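PDB 3IJ3: cytosol aminopeptidase, which probably removes residues one at a time from the N-terminus of peptides, as a manganese-dependent aminopeptidase of the M17 family. Local coordinates for residues A[179-184]-A[252-257]; A[187-192]-A[272-277]; A[301-306]-A[336-341]; A[217-222]-A[230-235]. One frame throughout, in Å; residues are numbered along the deposited sequence.

Interaction 1 of 4, residues A[179-184]-A[252-257]. With LI (lithium ion), chain C.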
loop_
_atom_site.group_PDB
_atom_site.type_symbol
_atom_site.label_atom_id
_atom_site.label_comp_id
_atom_site.label_asym_id
_atom_site.label_seq_id
_atom_site.Cartn_x
_atom_site.Cartn_y
_atom_site.Cartn_z
ATOM N N THR A 179 -14.778 -5.830 -27.539
ATOM C CA THR A 179 -16.027 -6.413 -27.017
ATOM C C THR A 179 -15.855 -6.747 -25.547
ATOM O O THR A 179 -14.920 -7.446 -25.159
ATOM C CB THR A 179 -16.432 -7.671 -27.798
ATOM O OG1 THR A 179 -16.573 -7.338 -29.184
ATOM C CG2 THR A 179 -17.791 -8.243 -27.264
ATOM N N PRO A 180 -16.741 -6.234 -24.711
ATOM C CA PRO A 180 -16.680 -6.571 -23.289
ATOM C C PRO A 180 -16.606 -8.070 -23.059
ATOM O O PRO A 180 -17.250 -8.857 -23.793
ATOM C CB PRO A 180 -18.016 -6.050 -22.767
ATOM C CG PRO A 180 -18.336 -4.939 -23.630
ATOM C CD PRO A 180 -17.849 -5.315 -25.007
ATOM N N ALA A 181 -15.909 -8.488 -21.996
ATOM C CA ALA A 181 -15.757 -9.908 -21.718
ATOM C C ALA A 181 -17.073 -10.657 -21.606
ATOM O O ALA A 181 -17.164 -11.806 -22.032
ATOM C CB ALA A 181 -14.886 -10.142 -20.474
ATOM N N GLU A 182 -18.104 -10.017 -21.032
ATOM C CA GLU A 182 -19.400 -10.662 -20.900
ATOM C C GLU A 182 -19.943 -11.179 -22.246
ATOM O O GLU A 182 -20.636 -12.202 -22.289
ATOM C CB GLU A 182 -20.417 -9.686 -20.303
ATOM C CG GLU A 182 -21.858 -10.223 -20.222
ATOM C CD GLU A 182 -22.048 -11.418 -19.290
ATOM O OE1 GLU A 182 -21.157 -11.770 -18.480
ATOM O OE2 GLU A 182 -23.153 -12.018 -19.344
ATOM N N ASP A 183 -19.630 -10.461 -23.303
ATOM C CA ASP A 183 -20.100 -10.796 -24.665
ATOM C C ASP A 183 -18.990 -11.386 -25.549
ATOM O O ASP A 183 -19.153 -11.552 -26.765
ATOM C CB ASP A 183 -20.685 -9.518 -25.275
ATOM C CG ASP A 183 -21.856 -8.958 -24.462
ATOM O OD1 ASP A 183 -22.634 -9.742 -23.896
ATOM O OD2 ASP A 183 -22.021 -7.726 -24.445
ATOM N N MET A 184 -17.871 -11.736 -24.932
ATOM C CA MET A 184 -16.725 -12.300 -25.632
ATOM C C MET A 184 -16.008 -13.275 -24.699
ATOM O O MET A 184 -14.845 -13.052 -24.302
ATOM C CB MET A 184 -15.778 -11.216 -26.153
ATOM C CG MET A 184 -14.621 -11.720 -27.002
ATOM S SD MET A 184 -15.101 -12.769 -28.411
ATOM C CE MET A 184 -16.252 -11.683 -29.304
ATOM N N VAL A 252 -7.292 -15.442 -23.144
ATOM C CA VAL A 252 -7.828 -15.247 -21.771
ATOM C C VAL A 252 -8.873 -14.138 -21.905
ATOM O O VAL A 252 -8.554 -12.943 -21.919
ATOM C CB VAL A 252 -6.720 -14.927 -20.772
ATOM C CG1 VAL A 252 -7.279 -14.639 -19.382
ATOM C CG2 VAL A 252 -5.759 -16.109 -20.695
ATOM N N CYS A 253 -10.130 -14.553 -22.023
ATOM C CA CYS A 253 -11.252 -13.636 -22.279
ATOM C C CYS A 253 -11.450 -12.575 -21.213
ATOM O O CYS A 253 -11.886 -11.447 -21.514
ATOM C CB CYS A 253 -12.509 -14.432 -22.582
ATOM S SG CYS A 253 -12.300 -15.369 -24.168
ATOM N N PHE A 254 -11.144 -12.940 -19.975
ATOM C CA PHE A 254 -11.088 -11.983 -18.877
ATOM C C PHE A 254 -10.101 -12.519 -17.856
ATOM O O PHE A 254 -10.063 -13.720 -17.581
ATOM C CB PHE A 254 -12.426 -11.683 -18.200
ATOM C CG PHE A 254 -12.332 -10.537 -17.263
ATOM C CD1 PHE A 254 -12.238 -9.238 -17.765
ATOM C CD2 PHE A 254 -12.263 -10.727 -15.884
ATOM C CE1 PHE A 254 -12.085 -8.150 -16.916
ATOM C CE2 PHE A 254 -12.125 -9.635 -15.034
ATOM C CZ PHE A 254 -12.016 -8.357 -15.545
ATOM N N ASP A 255 -9.249 -11.626 -17.359
ATOM C CA ASP A 255 -8.278 -11.993 -16.352
ATOM C C ASP A 255 -8.482 -11.189 -15.057
ATOM O O ASP A 255 -8.184 -10.000 -14.991
ATOM C CB ASP A 255 -6.869 -11.803 -16.903
ATOM C CG ASP A 255 -5.783 -12.382 -15.994
ATOM O OD1 ASP A 255 -6.113 -13.055 -14.997
ATOM O OD2 ASP A 255 -4.598 -12.119 -16.317
ATOM N N SER A 256 -9.033 -11.836 -14.031
ATOM C CA SER A 256 -9.184 -11.210 -12.732
ATOM C C SER A 256 -7.891 -11.312 -11.937
ATOM O O SER A 256 -7.745 -10.672 -10.889
ATOM C CB SER A 256 -10.252 -11.931 -11.926
ATOM O OG SER A 256 -9.834 -13.279 -11.648
ATOM N N GLY A 257 -6.988 -12.164 -12.415
ATOM C CA GLY A 257 -5.773 -12.501 -11.717
ATOM C C GLY A 257 -5.907 -13.808 -10.966
ATOM O O GLY A 257 -4.900 -14.437 -10.616
HETATM LI LI LI C . -3.526 -12.795 -18.202
HETATM O O HOH W 1 -13.059 -10.882 -23.970
HETATM O O HOH W 2 -1.904 -12.348 -17.282
#
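Ala181 presses its methyl group into the corner the chain turns at Cys253, next to Phe254. CB of Ala181 lies 3.4 Å from the carbonyl O of Cys253 and 3.7 Å from CB of Phe254, and it meets the Phe254 ring obliquely. Phe254 has CG anti to the backbone N (chi1 -170°), and the methyl meets CD1 and CG of the ring as well as CB. A residue as small as alanine suits this spot, where a carbonyl oxygen and the root of a ring both stand close to the methyl. Beside it, CB of Cys253 sits 3.2 Å from the backbone O of Met184, again a tight fit between a small residue and the main chain.

The looser side is bridged by a water molecule and not by direct contact. Water 1 lies 2.8 Å from O of Met184 and 2.8 Å from O of Cys253, linking the two carbonyls, though it has more acceptors around it than protons to give. The side chain of Met184 leads away from 252-257 toward a bound di(hydroxyethyl)ether molecule. Glu182, farther along the short 3-10 turn, forms salt bridges with Arg313 and Arg224 of the second subunit, so this loop also faces the assembly.

Past the corner, Asp255 reaches the metal site, its OD2 2.3 Å from the lithium ion. Its OD1 accepts from N of Gly257 at 2.9 Å, an Asx turn in which the N-H comes from above the carboxylate plane, and also from ND2 of Asn305. Two donors on one oxygen hold the carboxylate while the other binds metal, which would help to fix its orientation as a ligand.

Interaction 2 of 4, residues A[187-192]-A[272-277]. With LI (lithium ion), chain C.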
loop_
_atom_site.group_PDB
_atom_site.type_symbol
_atom_site.label_atom_id
_atom_site.label_comp_id
_atom_site.label_asym_id
_atom_site.label_seq_id
_atom_site.Cartn_x
_atom_site.Cartn_y
_atom_site.Cartn_z
ATOM N N SER A 187 -16.786 -19.301 -25.681
ATOM C CA SER A 187 -17.740 -19.717 -26.708
ATOM C C SER A 187 -17.838 -18.702 -27.831
ATOM O O SER A 187 -17.844 -19.070 -29.001
ATOM C CB SER A 187 -19.130 -19.928 -26.096
ATOM O OG SER A 187 -19.097 -20.969 -25.139
ATOM N N GLU A 188 -17.897 -17.420 -27.473
ATOM C CA GLU A 188 -17.996 -16.359 -28.473
ATOM C C GLU A 188 -16.716 -16.262 -29.312
ATOM O O GLU A 188 -16.758 -15.958 -30.508
ATOM C CB GLU A 188 -18.329 -15.009 -27.850
ATOM C CG GLU A 188 -19.731 -14.923 -27.250
ATOM C CD GLU A 188 -19.887 -15.543 -25.887
ATOM O OE1 GLU A 188 -18.889 -15.809 -25.174
ATOM O OE2 GLU A 188 -21.057 -15.735 -25.494
ATOM N N LEU A 189 -15.586 -16.513 -28.674
ATOM C CA LEU A 189 -14.301 -16.503 -29.363
ATOM C C LEU A 189 -14.276 -17.689 -30.340
ATOM O O LEU A 189 -13.881 -17.545 -31.508
ATOM C CB LEU A 189 -13.167 -16.554 -28.359
ATOM C CG LEU A 189 -11.748 -16.367 -28.854
ATOM C CD1 LEU A 189 -11.650 -15.053 -29.683
ATOM C CD2 LEU A 189 -10.768 -16.379 -27.668
ATOM N N ALA A 190 -14.716 -18.857 -29.876
ATOM C CA ALA A 190 -14.812 -20.022 -30.769
ATOM C C ALA A 190 -15.725 -19.733 -31.961
ATOM O O ALA A 190 -15.399 -20.091 -33.109
ATOM C CB ALA A 190 -15.309 -21.265 -29.998
ATOM N N GLN A 191 -16.874 -19.076 -31.704
ATOM C CA GLN A 191 -17.781 -18.720 -32.781
ATOM C C GLN A 191 -17.132 -17.768 -33.796
ATOM O O GLN A 191 -17.331 -17.899 -35.016
ATOM C CB GLN A 191 -19.081 -18.118 -32.216
ATOM C CG GLN A 191 -20.092 -17.743 -33.302
ATOM C CD GLN A 191 -20.430 -18.937 -34.225
ATOM O OE1 GLN A 191 -20.242 -18.871 -35.455
ATOM N NE2 GLN A 191 -20.857 -20.049 -33.623
ATOM N N ALA A 192 -16.358 -16.803 -33.304
ATOM C CA ALA A 192 -15.684 -15.867 -34.195
ATOM C C ALA A 192 -14.713 -16.624 -35.123
ATOM O O ALA A 192 -14.623 -16.349 -36.325
ATOM C CB ALA A 192 -14.925 -14.775 -33.368
ATOM N N LYS A 272 -9.064 -7.269 -22.626
ATOM C CA LYS A 272 -8.081 -7.368 -23.720
ATOM C C LYS A 272 -7.111 -8.497 -23.579
ATOM O O LYS A 272 -6.249 -8.666 -24.457
ATOM C CB LYS A 272 -7.266 -6.062 -23.891
ATOM C CG LYS A 272 -6.083 -5.877 -22.922
ATOM C CD LYS A 272 -5.378 -4.562 -23.197
ATOM C CE LYS A 272 -4.247 -4.271 -22.215
ATOM N NZ LYS A 272 -3.143 -5.271 -22.354
ATOM N N ASP A 273 -7.225 -9.301 -22.523
ATOM C CA ASP A 273 -6.242 -10.379 -22.338
ATOM C C ASP A 273 -6.394 -11.565 -23.318
ATOM O O ASP A 273 -5.678 -12.582 -23.220
ATOM C CB ASP A 273 -6.156 -10.823 -20.882
ATOM C CG ASP A 273 -4.723 -11.163 -20.469
ATOM O OD1 ASP A 273 -3.773 -10.550 -21.022
ATOM O OD2 ASP A 273 -4.543 -12.031 -19.611
ATOM N N MET A 274 -7.327 -11.425 -24.243
ATOM C CA MET A 274 -7.489 -12.357 -25.361
ATOM C C MET A 274 -6.954 -11.728 -26.662
ATOM O O MET A 274 -7.189 -12.240 -27.762
ATOM C CB MET A 274 -8.941 -12.824 -25.548
ATOM C CG MET A 274 -10.016 -11.809 -25.456
ATOM S SD MET A 274 -9.865 -10.371 -26.523
ATOM C CE MET A 274 -10.189 -11.141 -28.113
ATOM N N GLY A 275 -6.202 -10.637 -26.535
ATOM C CA GLY A 275 -5.629 -9.945 -27.697
ATOM C C GLY A 275 -4.701 -10.821 -28.515
ATOM O O GLY A 275 -4.663 -10.719 -29.724
ATOM N N GLY A 276 -4.006 -11.744 -27.871
ATOM C CA GLY A 276 -3.113 -12.633 -28.601
ATOM C C GLY A 276 -3.901 -13.555 -29.513
ATOM O O GLY A 276 -3.500 -13.828 -30.653
ATOM N N ALA A 277 -5.047 -14.035 -29.015
ATOM C CA ALA A 277 -5.931 -14.887 -29.801
ATOM C C ALA A 277 -6.450 -14.088 -30.991
ATOM O O ALA A 277 -6.511 -14.596 -32.131
ATOM C CB ALA A 277 -7.113 -15.386 -28.945
HETATM LI LI LI C . -3.526 -12.795 -18.202
HETATM O O HOH W 2 -1.904 -12.348 -17.282
#
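Leu189 divides its two methyl groups between Ala277 and Met274. CD2 lies 4.0 Å from CB of Ala277, while CD1 comes within 4.5 Å of the terminal methyl CE of Met274, a looser touch. With CG anti to the backbone N (chi1 -172°), the isobutyl group extends from helix 186-200 toward the start of helix 275-289. Leucine suits a place with two partners because its end branches, and the single methyl of Ala277 suits the close spacing.

One step outward, Met274 occupies the N-cap position of helix 275-289. Immediately before it, Asp273 turns to the metal: OD2 binds the lithium ion at 1.9 Å, and OD1 is held by a salt bridge to Lys250 and a hydrogen bond to Thr359. The apolar contact therefore lies next to a metal ligand in sequence, on the side of the helix start that faces helix 186-200. Gly275 suits the first turn because a side chain there would be crowded by the carbonyl O of Lys272.

Around this pair, strand 295-305 supplies a common floor, with Ile300 touching both Leu189 and Ala277 and Ala302 touching Leu189, while helix 157-178 packs Leu176 against Met274 and Ala192.

Interaction 3 of 4, residues A[301-306]-A[336-341]. With SO4 (sulfate ion), chain D; SO4 (sulfate ion), chain F.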
loop_
_atom_site.group_PDB
_atom_site.type_symbol
_atom_site.label_atom_id
_atom_site.label_comp_id
_atom_site.label_asym_id
_atom_site.label_seq_id
_atom_site.Cartn_x
_atom_site.Cartn_y
_atom_site.Cartn_z
ATOM N N PRO A 301 -6.104 -21.383 -26.900
ATOM C CA PRO A 301 -6.682 -21.762 -25.617
ATOM C C PRO A 301 -7.604 -20.604 -25.219
ATOM O O PRO A 301 -7.155 -19.436 -25.160
ATOM C CB PRO A 301 -5.488 -21.892 -24.683
ATOM C CG PRO A 301 -4.305 -21.436 -25.424
ATOM C CD PRO A 301 -4.641 -21.175 -26.824
ATOM N N ALA A 302 -8.865 -20.907 -24.949
ATOM C CA ALA A 302 -9.866 -19.873 -24.633
ATOM C C ALA A 302 -10.439 -20.148 -23.244
ATOM O O ALA A 302 -11.092 -21.179 -23.012
ATOM C CB ALA A 302 -10.946 -19.832 -25.718
ATOM N N VAL A 303 -10.138 -19.250 -22.317
ATOM C CA VAL A 303 -10.557 -19.409 -20.933
ATOM C C VAL A 303 -10.815 -18.072 -20.247
ATOM O O VAL A 303 -10.523 -17.002 -20.808
ATOM C CB VAL A 303 -9.377 -20.030 -20.120
ATOM C CG1 VAL A 303 -8.776 -21.298 -20.767
ATOM C CG2 VAL A 303 -8.223 -19.003 -19.899
ATOM N N GLU A 304 -11.441 -18.128 -19.068
ATOM C CA GLU A 304 -11.534 -16.960 -18.195
ATOM C C GLU A 304 -10.710 -17.337 -16.973
ATOM O O GLU A 304 -10.782 -18.482 -16.518
ATOM C CB GLU A 304 -12.977 -16.605 -17.748
ATOM C CG GLU A 304 -13.040 -15.319 -16.812
ATOM C CD GLU A 304 -14.470 -14.746 -16.574
ATOM O OE1 GLU A 304 -15.411 -15.223 -17.253
ATOM O OE2 GLU A 304 -14.652 -13.813 -15.710
ATOM N N ASN A 305 -9.900 -16.408 -16.465
ATOM C CA ASN A 305 -9.137 -16.634 -15.236
ATOM C C ASN A 305 -9.969 -15.987 -14.146
ATOM O O ASN A 305 -9.854 -14.798 -13.889
ATOM C CB ASN A 305 -7.734 -16.031 -15.325
ATOM C CG ASN A 305 -6.828 -16.447 -14.170
ATOM O OD1 ASN A 305 -7.054 -17.491 -13.525
ATOM N ND2 ASN A 305 -5.781 -15.641 -13.912
ATOM N N ALA A 306 -10.800 -16.788 -13.502
ATOM C CA ALA A 306 -11.760 -16.281 -12.546
ATOM C C ALA A 306 -11.462 -16.581 -11.098
ATOM O O ALA A 306 -10.662 -17.438 -10.779
ATOM C CB ALA A 306 -13.146 -16.886 -12.871
ATOM N N ARG A 336 0.827 -17.993 -19.825
ATOM C CA ARG A 336 1.912 -18.911 -20.217
ATOM C C ARG A 336 1.544 -20.361 -19.916
ATOM O O ARG A 336 1.991 -21.273 -20.615
ATOM C CB ARG A 336 3.205 -18.506 -19.519
ATOM C CG ARG A 336 3.242 -18.774 -18.036
ATOM C CD ARG A 336 4.292 -17.943 -17.285
ATOM N NE ARG A 336 4.002 -16.519 -17.319
ATOM C CZ ARG A 336 4.721 -15.595 -16.666
ATOM N NH1 ARG A 336 5.787 -15.931 -15.937
ATOM N NH2 ARG A 336 4.399 -14.322 -16.766
ATOM N N VAL A 337 0.749 -20.567 -18.849
ATOM C CA VAL A 337 0.305 -21.934 -18.458
ATOM C C VAL A 337 -0.621 -22.533 -19.542
ATOM O O VAL A 337 -0.406 -23.679 -19.984
ATOM C CB VAL A 337 -0.346 -21.950 -17.066
ATOM C CG1 VAL A 337 -0.908 -23.351 -16.707
ATOM C CG2 VAL A 337 0.656 -21.471 -15.985
ATOM N N VAL A 338 -1.589 -21.741 -20.018
ATOM C CA VAL A 338 -2.502 -22.250 -21.050
ATOM C C VAL A 338 -1.773 -22.381 -22.381
ATOM O O VAL A 338 -2.017 -23.343 -23.124
ATOM C CB VAL A 338 -3.833 -21.476 -21.157
ATOM C CG1 VAL A 338 -4.490 -21.416 -19.740
ATOM C CG2 VAL A 338 -3.665 -20.061 -21.764
ATOM N N LEU A 339 -0.867 -21.452 -22.666
ATOM C CA LEU A 339 -0.070 -21.515 -23.908
ATOM C C LEU A 339 0.825 -22.754 -23.947
ATOM O O LEU A 339 1.063 -23.304 -25.013
ATOM C CB LEU A 339 0.780 -20.257 -24.088
ATOM C CG LEU A 339 0.003 -19.014 -24.498
ATOM C CD1 LEU A 339 0.915 -17.777 -24.448
ATOM C CD2 LEU A 339 -0.622 -19.189 -25.885
ATOM N N ALA A 340 1.334 -23.177 -22.792
ATOM C CA ALA A 340 2.205 -24.367 -22.713
ATOM C C ALA A 340 1.552 -25.604 -23.318
ATOM O O ALA A 340 2.213 -26.381 -24.016
ATOM C CB ALA A 340 2.627 -24.649 -21.249
ATOM N N ASP A 341 0.263 -25.796 -23.049
ATOM C CA ASP A 341 -0.461 -26.920 -23.629
ATOM C C ASP A 341 -0.669 -26.768 -25.132
ATOM O O ASP A 341 -0.573 -27.747 -25.869
ATOM C CB ASP A 341 -1.807 -27.123 -22.946
ATOM C CG ASP A 341 -1.720 -28.024 -21.723
ATOM O OD1 ASP A 341 -0.617 -28.512 -21.396
ATOM O OD2 ASP A 341 -2.792 -28.295 -21.134
HETATM S S SO4 D . 0.967 -14.399 -18.584
HETATM O O1 SO4 D . -0.313 -14.348 -17.887
HETATM O O2 SO4 D . 1.524 -15.733 -18.315
HETATM O O3 SO4 D . 0.687 -14.150 -19.986
HETATM O O4 SO4 D . 1.886 -13.371 -18.053
HETATM S S SO4 F . 7.107 -13.109 -14.054
HETATM O O1 SO4 F . 6.377 -12.200 -13.169
HETATM O O2 SO4 F . 6.956 -14.494 -13.618
HETATM O O3 SO4 F . 6.705 -12.988 -15.441
HETATM O O4 SO4 F . 8.525 -12.738 -13.974
#
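Pro301 and Val338 form the centre of a helix-on-sheet contact in the α/β catalytic domain, where helix 335-347 packs on strand 295-305. The segments run nearly antiparallel, their axes at 151° and 8.9 Å apart at closest approach. The two side chains cross obliquely: CB of Pro301 meets CG2 of Val338 at 3.9 Å, and CG of the same ring lies 3.8 Å from the carbonyl O of Val338. Val338 places CG2 between its backbone N and carbonyl carbon (chi1 -53°, measured to CG1), leaving its two methyls to serve different partners. Its CG1 approaches CG1 of Val303 at 4.4 Å, one strand repeat farther on. Leu339 starts away from the strand, yet its tip swings back so that CD2 comes to 4.3 Å from CG of Pro301. Compact beta-branched or cyclic residues fill such an interface with little freedom to lose.

Glu304 points elsewhere, to a salt bridge with Arg313 of the second subunit. At the helix start, Arg336 turns to two sulfate ions, probably from the crystallisation liquor, both in plane at the edge of its guanidinium. NH1 and NH2 both bond to O3 of the chain F sulfate, NH1 also to its O2, while NH2 bonds to O4 of the chain D sulfate. The chain D sulfate is also held by Gly335 and Lys250. Its O2 accepts from both N and NE of Arg336, at 2.8 Å each.

Interaction 4 of 4, residues A[217-222]-A[230-235]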
loop_
_atom_site.group_PDB
_atom_site.type_symbol
_atom_site.label_atom_id
_atom_site.label_comp_id
_atom_site.label_asym_id
_atom_site.label_seq_id
_atom_site.Cartn_x
_atom_site.Cartn_y
_atom_site.Cartn_z
ATOM N N PRO A 217 -4.740 -30.590 -19.658
ATOM C CA PRO A 217 -5.005 -30.271 -18.255
ATOM C C PRO A 217 -4.628 -28.867 -17.780
ATOM O O PRO A 217 -5.275 -28.358 -16.848
ATOM C CB PRO A 217 -4.211 -31.348 -17.489
ATOM C CG PRO A 217 -3.097 -31.735 -18.435
ATOM C CD PRO A 217 -3.758 -31.678 -19.791
ATOM N N ALA A 218 -3.635 -28.243 -18.402
ATOM C CA ALA A 218 -3.206 -26.922 -17.966
ATOM C C ALA A 218 -4.203 -25.861 -18.406
ATOM O O ALA A 218 -4.465 -24.896 -17.671
ATOM C CB ALA A 218 -1.749 -26.630 -18.476
ATOM N N ILE A 219 -4.791 -26.033 -19.590
ATOM C CA ILE A 219 -5.846 -25.100 -20.051
ATOM C C ILE A 219 -7.043 -25.235 -19.104
ATOM O O ILE A 219 -7.626 -24.241 -18.628
ATOM C CB ILE A 219 -6.282 -25.392 -21.502
ATOM C CG1 ILE A 219 -5.081 -25.328 -22.453
ATOM C CG2 ILE A 219 -7.379 -24.398 -21.956
ATOM C CD1 ILE A 219 -5.438 -25.667 -23.939
ATOM N N TYR A 220 -7.393 -26.476 -18.775
ATOM C CA TYR A 220 -8.506 -26.731 -17.892
ATOM C C TYR A 220 -8.297 -26.146 -16.487
ATOM O O TYR A 220 -9.199 -25.515 -15.943
ATOM C CB TYR A 220 -8.800 -28.220 -17.796
ATOM C CG TYR A 220 -9.892 -28.515 -16.818
ATOM C CD1 TYR A 220 -11.209 -28.284 -17.158
ATOM C CD2 TYR A 220 -9.610 -28.992 -15.534
ATOM C CE1 TYR A 220 -12.248 -28.523 -16.238
ATOM C CE2 TYR A 220 -10.631 -29.229 -14.623
ATOM C CZ TYR A 220 -11.940 -28.998 -14.988
ATOM O OH TYR A 220 -12.950 -29.210 -14.082
ATOM N N ALA A 221 -7.120 -26.347 -15.910
ATOM C CA ALA A 221 -6.856 -25.863 -14.534
ATOM C C ALA A 221 -7.047 -24.349 -14.419
ATOM O O ALA A 221 -7.692 -23.861 -13.482
ATOM C CB ALA A 221 -5.437 -26.283 -14.066
ATOM N N VAL A 222 -6.535 -23.613 -15.393
ATOM C CA VAL A 222 -6.658 -22.150 -15.377
ATOM C C VAL A 222 -8.097 -21.699 -15.519
ATOM O O VAL A 222 -8.547 -20.854 -14.774
ATOM C CB VAL A 222 -5.768 -21.490 -16.456
ATOM C CG1 VAL A 222 -6.062 -20.013 -16.630
ATOM C CG2 VAL A 222 -4.297 -21.692 -16.123
ATOM N N PRO A 230 -13.752 -23.555 -20.080
ATOM C CA PRO A 230 -12.608 -23.416 -20.974
ATOM C C PRO A 230 -12.670 -24.344 -22.173
ATOM O O PRO A 230 -13.330 -25.392 -22.134
ATOM C CB PRO A 230 -11.441 -23.789 -20.072
ATOM C CG PRO A 230 -11.999 -24.817 -19.154
ATOM C CD PRO A 230 -13.398 -24.305 -18.863
ATOM N N LEU A 231 -11.941 -23.971 -23.215
ATOM C CA LEU A 231 -11.870 -24.786 -24.430
ATOM C C LEU A 231 -10.608 -24.484 -25.213
ATOM O O LEU A 231 -9.889 -23.533 -24.905
ATOM C CB LEU A 231 -13.127 -24.580 -25.255
ATOM C CG LEU A 231 -13.494 -23.170 -25.678
ATOM C CD1 LEU A 231 -12.732 -22.867 -26.955
ATOM C CD2 LEU A 231 -14.970 -22.949 -25.943
ATOM N N LEU A 232 -10.322 -25.347 -26.180
ATOM C CA LEU A 232 -9.214 -25.154 -27.093
ATOM C C LEU A 232 -9.787 -25.147 -28.499
ATOM O O LEU A 232 -10.535 -26.049 -28.883
ATOM C CB LEU A 232 -8.166 -26.257 -26.962
ATOM C CG LEU A 232 -7.017 -26.234 -27.972
ATOM C CD1 LEU A 232 -6.131 -24.984 -27.810
ATOM C CD2 LEU A 232 -6.200 -27.494 -27.840
ATOM N N ILE A 233 -9.488 -24.090 -29.232
ATOM C CA ILE A 233 -9.901 -23.941 -30.638
ATOM C C ILE A 233 -8.716 -24.378 -31.515
ATOM O O ILE A 233 -7.614 -23.873 -31.328
ATOM C CB ILE A 233 -10.227 -22.466 -30.940
ATOM C CG1 ILE A 233 -11.325 -21.970 -30.013
ATOM C CG2 ILE A 233 -10.641 -22.271 -32.431
ATOM C CD1 ILE A 233 -11.337 -20.443 -29.853
ATOM N N ASP A 234 -8.972 -25.240 -32.508
ATOM C CA ASP A 234 -7.938 -25.804 -33.398
ATOM C C ASP A 234 -8.436 -25.737 -34.837
ATOM O O ASP A 234 -9.325 -26.496 -35.219
ATOM C CB ASP A 234 -7.668 -27.249 -32.956
ATOM C CG ASP A 234 -6.488 -27.931 -33.685
ATOM O OD1 ASP A 234 -5.867 -27.334 -34.570
ATOM O OD2 ASP A 234 -6.177 -29.113 -33.325
ATOM N N LEU A 235 -7.926 -24.772 -35.591
ATOM C CA LEU A 235 -8.296 -24.567 -36.991
ATOM C C LEU A 235 -7.189 -25.009 -37.925
ATOM O O LEU A 235 -5.997 -24.782 -37.641
ATOM C CB LEU A 235 -8.645 -23.086 -37.244
ATOM C CG LEU A 235 -8.876 -22.585 -38.695
ATOM C CD1 LEU A 235 -9.688 -21.287 -38.723
ATOM C CD2 LEU A 235 -7.536 -22.371 -39.443
#
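Ile219 and Tyr220 on helix 217-223 meet Pro230, just before strand 231-237, and Leu232 within it, in a helix-loop-strand connection that lays a short helix against the large mixed sheet of the catalytic domain.

The contacts between apolar side chains come first. CD1 of Ile219 reaches CD1 of Leu232 at 4.0 Å, with CB of the leucine almost as near, and the two side chains cross at about a right angle. Ile219 is extended at its end (chi2 178°), and this carries CD1 out to the strand. Tyr220 and Pro230 meet at a slant instead: CG of the proline lies 4.1 Å from CD1 of the tyrosine. With its CG anti to the backbone N (chi1 176°), the tyrosine ring comes alongside Pro230, and its apolar carbons suit the proline ring. A proline suits the place because its rigid ring offers a compact apolar surface just before the strand begins.

Side chains also rest on main-chain atoms. CG2 of Ile219 lies 4.0 Å from the carbonyl O of Leu231, and CB of Pro230 comes to 4.1 Å from O of Ile219. Leu231 itself starts away from the helix and touches Pro186 of helix 186-200. Branched Ile219 can thus serve strand side chain and strand backbone at once, and it also reaches Val303 on the neighbouring strand.

Polar bonds tie each element to others. Asp234 makes a salt bridge with Arg297. At the first turn of the helix, OD2 of Asp341 accepts a hydrogen bond from N of Ala218 and a weak one from N of Ile219.

Overall arrangement
All four contacts lie in the catalytic domain, around the large mixed sheet. Strand 295-305 unites them: it neighbours strand 254-255 of interaction 1 and strand 231-237 of interaction 4, carries one segment of interaction 3, and packs on Leu189 of interaction 2. Interactions 3 and 4 are closest, with centres 6 Å apart; interactions 1 and 2 are 9 Å apart, and 1 and 4 are 15 Å apart. Along the chain interactions 1 and 2 interleave, interaction 4 is nested within both, and interaction 3 follows. Interactions 1 and 2 each contribute an aspartate to one lithium ion, so segments distant in sequence are brought together at the metal site.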